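Hemerythrin-like domain-containing protein (Streptococcus mutans, PDB 2QKP) is of unknown function, the piece described here being a C-terminal PAS-like domain that may serve as a sensory or ligand-binding module. Local coordinates at residues K92-F97 / F105-Y110. Residues are numbered along the deposited sequence; the frame is centred on the assembly and turned at random. Where two conformers were deposited one is given.
Sequences KVNMWF and FVYVTY
The Phe-97 ring has Val-106 against one face, with Val-106 CB 3.9 Å from the ring centroid, a CH-pi contact offset toward the rim. Chi1 of 61° sets Phe-97 CG between backbone N and carbonyl carbon, and the ring then lies alongside Val-106. Phe-97 O sits over the centre of one face of the Phe-105 ring, 3.8 Å above its plane. Met-95 SD meets the edge of Tyr-110, 3.6 Å from CE2, in a Met-aromatic contact; Val-93 O lies at the same ring's edge, in plane. On the sheet face carrying Asn-94, Trp-96, Tyr-107 and Thr-109, the Trp-96 six-membered ring and the Tyr-107 ring are nearly parallel (9°) but slid apart, Trp-96 CE3 to Tyr-107 CE1 3.6 Å. Asn-94 ND2 gives a weak, bent hydrogen bond to Thr-109 OG1 (2.8 Å). Six backbone N-H...O hydrogen bonds, two per pair, join Val-93 with Tyr-110, Met-95 with Val-108 and Phe-97 with Val-106. On the Val-93 face, Tyr-110 packs on Val-81 and Leu-85 of helix 72-86; on the other, Leu-136 of the second subunit covers Trp-96, Phe-105 and Tyr-107. This is an antiparallel beta hairpin at one side of the five-stranded, 2-1-5-4-3 sheet characteristic of the PAS fold.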
ATOM      1  N   LYS A  92      12.720  -5.088   7.842  0.50 16.84           N
ATOM      2  CA  LYS A  92      12.402  -3.668   7.727  0.50 16.76           C
ATOM      3  C   LYS A  92      13.425  -2.792   8.446  0.50 16.63           C
ATOM      4  O   LYS A  92      14.006  -3.206   9.470  0.50 16.61           O
ATOM      5  CB  LYS A  92      11.027  -3.370   8.343  0.50 16.82           C
ATOM      6  CG  LYS A  92       9.842  -4.027   7.635  0.50 16.10           C
ATOM      7  CD  LYS A  92       8.536  -3.726   8.349  0.50 18.43           C
ATOM      8  CE  LYS A  92       8.366  -4.575   9.602  0.50 22.11           C
ATOM      9  NZ  LYS A  92       6.986  -4.548  10.172  0.50 25.43           N
ATOM     10  N   VAL A  93      13.618  -1.585   7.920  1.00 16.27           N
ATOM     11  CA  VAL A  93      14.362  -0.530   8.596  1.00 16.84           C
ATOM     12  C   VAL A  93      13.460   0.689   8.533  1.00 16.95           C
ATOM     13  O   VAL A  93      12.981   1.044   7.449  1.00 16.39           O
ATOM     14  CB  VAL A  93      15.684  -0.252   7.890  1.00 17.50           C
ATOM     15  CG1 VAL A  93      16.401   0.965   8.470  1.00 18.93           C
ATOM     16  CG2 VAL A  93      16.579  -1.482   8.002  1.00 18.03           C
ATOM     17  N   ASN A  94      13.261   1.347   9.681  1.00 16.73           N
ATOM     18  CA  ASN A  94      12.376   2.516   9.760  1.00 17.33           C
ATOM     19  C   ASN A  94      13.144   3.764  10.216  1.00 18.31           C
ATOM     20  O   ASN A  94      14.113   3.665  10.998  1.00 18.98           O
ATOM     21  CB  ASN A  94      11.249   2.259  10.749  1.00 17.65           C
ATOM     22  CG  ASN A  94      10.503   0.964  10.474  1.00 20.08           C
ATOM     23  OD1 ASN A  94      10.561   0.008  11.260  1.00 22.19           O
ATOM     24  ND2 ASN A  94       9.778   0.931   9.375  1.00 16.81           N
ATOM     25  N   MET A  95      12.749   4.906   9.668  1.00 18.15           N
ATOM     26  CA  MET A  95      13.181   6.202  10.163  1.00 19.16           C
ATOM     27  C   MET A  95      12.007   7.190  10.198  1.00 18.86           C
ATOM     28  O   MET A  95      11.007   7.026   9.499  1.00 18.24           O
ATOM     29  CB  MET A  95      14.402   6.745   9.375  1.00 20.30           C
ATOM     30  CG  MET A  95      14.550   6.376   7.919  1.00 25.70           C
ATOM     31  SD  MET A  95      15.057   4.693   7.477  1.00 23.57           S
ATOM     32  CE  MET A  95      16.846   4.843   7.326  1.00 28.94           C
ATOM     33  N   TRP A  96      12.114   8.215  11.044  1.00 17.89           N
ATOM     34  CA  TRP A  96      11.042   9.196  11.110  1.00 19.05           C
ATOM     35  C   TRP A  96      11.633  10.553  11.484  1.00 19.55           C
ATOM     36  O   TRP A  96      12.694  10.619  12.127  1.00 19.48           O
ATOM     37  CB  TRP A  96       9.965   8.791  12.116  1.00 18.23           C
ATOM     38  CG  TRP A  96      10.474   8.436  13.494  1.00 19.73           C
ATOM     39  CD1 TRP A  96      10.671   9.284  14.558  1.00 20.80           C
ATOM     40  CD2 TRP A  96      10.818   7.132  13.956  1.00 19.80           C
ATOM     41  NE1 TRP A  96      11.132   8.579  15.652  1.00 18.87           N
ATOM     42  CE2 TRP A  96      11.223   7.252  15.311  1.00 19.66           C
ATOM     43  CE3 TRP A  96      10.851   5.877  13.356  1.00 18.91           C
ATOM     44  CZ2 TRP A  96      11.657   6.156  16.056  1.00 20.45           C
ATOM     45  CZ3 TRP A  96      11.243   4.791  14.106  1.00 19.67           C
ATOM     46  CH2 TRP A  96      11.649   4.933  15.445  1.00 21.14           C
ATOM     47  N   PHE A  97      10.958  11.605  11.052  1.00 21.05           N
ATOM     48  CA  PHE A  97      11.439  12.975  11.232  1.00 22.29           C
ATOM     49  C   PHE A  97      10.314  13.949  10.970  1.00 24.06           C
ATOM     50  O   PHE A  97       9.362  13.640  10.248  1.00 22.54           O
ATOM     51  CB  PHE A  97      12.620  13.268  10.283  1.00 23.22           C
ATOM     52  CG  PHE A  97      12.287  13.158   8.809  1.00 23.50           C
ATOM     53  CD1 PHE A  97      11.832  14.270   8.090  1.00 24.98           C
ATOM     54  CD2 PHE A  97      12.445  11.953   8.134  1.00 25.39           C
ATOM     55  CE1 PHE A  97      11.532  14.180   6.713  1.00 24.71           C
ATOM     56  CE2 PHE A  97      12.151  11.852   6.766  1.00 24.50           C
ATOM     57  CZ  PHE A  97      11.688  12.964   6.058  1.00 26.15           C
ATOM     58  N   PHE A 105       4.669  14.807   9.581  1.00 22.91           N
ATOM     59  CA  PHE A 105       5.619  14.049  10.346  1.00 20.99           C
ATOM     60  C   PHE A 105       5.801  12.755   9.572  1.00 20.17           C
ATOM     61  O   PHE A 105       4.866  11.988   9.427  1.00 18.98           O
ATOM     62  CB  PHE A 105       5.141  13.761  11.757  1.00 21.62           C
ATOM     63  CG  PHE A 105       6.224  13.270  12.630  1.00 23.40           C
ATOM     64  CD1 PHE A 105       7.045  14.169  13.311  1.00 25.50           C
ATOM     65  CD2 PHE A 105       6.512  11.927  12.709  1.00 24.35           C
ATOM     66  CE1 PHE A 105       8.079  13.710  14.108  1.00 26.02           C
ATOM     67  CE2 PHE A 105       7.555  11.465  13.522  1.00 25.09           C
ATOM     68  CZ  PHE A 105       8.325  12.336  14.202  1.00 24.33           C
ATOM     69  N   VAL A 106       7.012  12.535   9.081  1.00 18.44           N
ATOM     70  CA  VAL A 106       7.239  11.513   8.068  1.00 18.07           C
ATOM     71  C   VAL A 106       7.734  10.225   8.706  1.00 17.77           C
ATOM     72  O   VAL A 106       8.646  10.248   9.541  1.00 17.48           O
ATOM     73  CB  VAL A 106       8.284  12.033   7.036  1.00 19.09           C
ATOM     74  CG1 VAL A 106       8.567  10.978   5.935  1.00 19.03           C
ATOM     75  CG2 VAL A 106       7.798  13.358   6.395  1.00 20.08           C
ATOM     76  N   TYR A 107       7.137   9.095   8.316  1.00 16.53           N
ATOM     77  CA  TYR A 107       7.610   7.790   8.772  1.00 14.94           C
ATOM     78  C   TYR A 107       8.000   6.983   7.537  1.00 15.52           C
ATOM     79  O   TYR A 107       7.180   6.813   6.621  1.00 14.72           O
ATOM     80  CB  TYR A 107       6.457   7.070   9.484  1.00 16.13           C
ATOM     81  CG  TYR A 107       6.851   5.757  10.130  1.00 14.27           C
ATOM     82  CD1 TYR A 107       7.425   5.735  11.398  1.00 14.65           C
ATOM     83  CD2 TYR A 107       6.611   4.533   9.498  1.00 16.58           C
ATOM     84  CE1 TYR A 107       7.774   4.534  12.014  1.00 17.50           C
ATOM     85  CE2 TYR A 107       6.980   3.318  10.106  1.00 18.21           C
ATOM     86  CZ  TYR A 107       7.540   3.333  11.371  1.00 18.34           C
ATOM     87  OH  TYR A 107       7.870   2.143  12.009  1.00 18.07           O
ATOM     88  N   VAL A 108       9.249   6.506   7.511  1.00 14.25           N
ATOM     89  CA  VAL A 108       9.842   5.899   6.322  1.00 14.56           C
ATOM     90  C   VAL A 108      10.106   4.446   6.628  1.00 14.59           C
ATOM     91  O   VAL A 108      10.627   4.111   7.690  1.00 13.81           O
ATOM     92  CB  VAL A 108      11.197   6.583   5.952  1.00 15.46           C
ATOM     93  CG1 VAL A 108      11.779   5.980   4.698  1.00 16.06           C
ATOM     94  CG2 VAL A 108      11.022   8.074   5.757  1.00 16.60           C
ATOM     95  N   THR A 109       9.739   3.575   5.699  1.00 14.46           N
ATOM     96  CA  THR A 109      10.117   2.171   5.857  1.00 14.19           C
ATOM     97  C   THR A 109      10.814   1.667   4.610  1.00 14.56           C
ATOM     98  O   THR A 109      10.346   1.898   3.498  1.00 13.10           O
ATOM     99  CB  THR A 109       8.880   1.282   6.065  1.00 14.66           C
ATOM    100  OG1 THR A 109       8.152   1.729   7.202  1.00 15.00           O
ATOM    101  CG2 THR A 109       9.282  -0.186   6.228  1.00 15.82           C
ATOM    102  N   TYR A 110      11.935   0.973   4.810  1.00 13.82           N
ATOM    103  CA  TYR A 110      12.577   0.188   3.761  1.00 14.92           C
ATOM    104  C   TYR A 110      12.365  -1.257   4.108  1.00 14.63           C
ATOM    105  O   TYR A 110      12.745  -1.694   5.218  1.00 14.96           O
ATOM    106  CB  TYR A 110      14.085   0.426   3.768  1.00 16.19           C
ATOM    107  CG  TYR A 110      14.497   1.801   3.355  1.00 18.56           C
ATOM    108  CD1 TYR A 110      14.801   2.064   2.017  1.00 22.09           C
ATOM    109  CD2 TYR A 110      14.622   2.821   4.288  1.00 19.84           C
ATOM    110  CE1 TYR A 110      15.207   3.342   1.597  1.00 24.54           C
ATOM    111  CE2 TYR A 110      15.033   4.132   3.875  1.00 23.14           C
ATOM    112  CZ  TYR A 110      15.316   4.361   2.525  1.00 22.99           C
ATOM    113  OH  TYR A 110      15.749   5.600   2.040  1.00 25.74           O
TER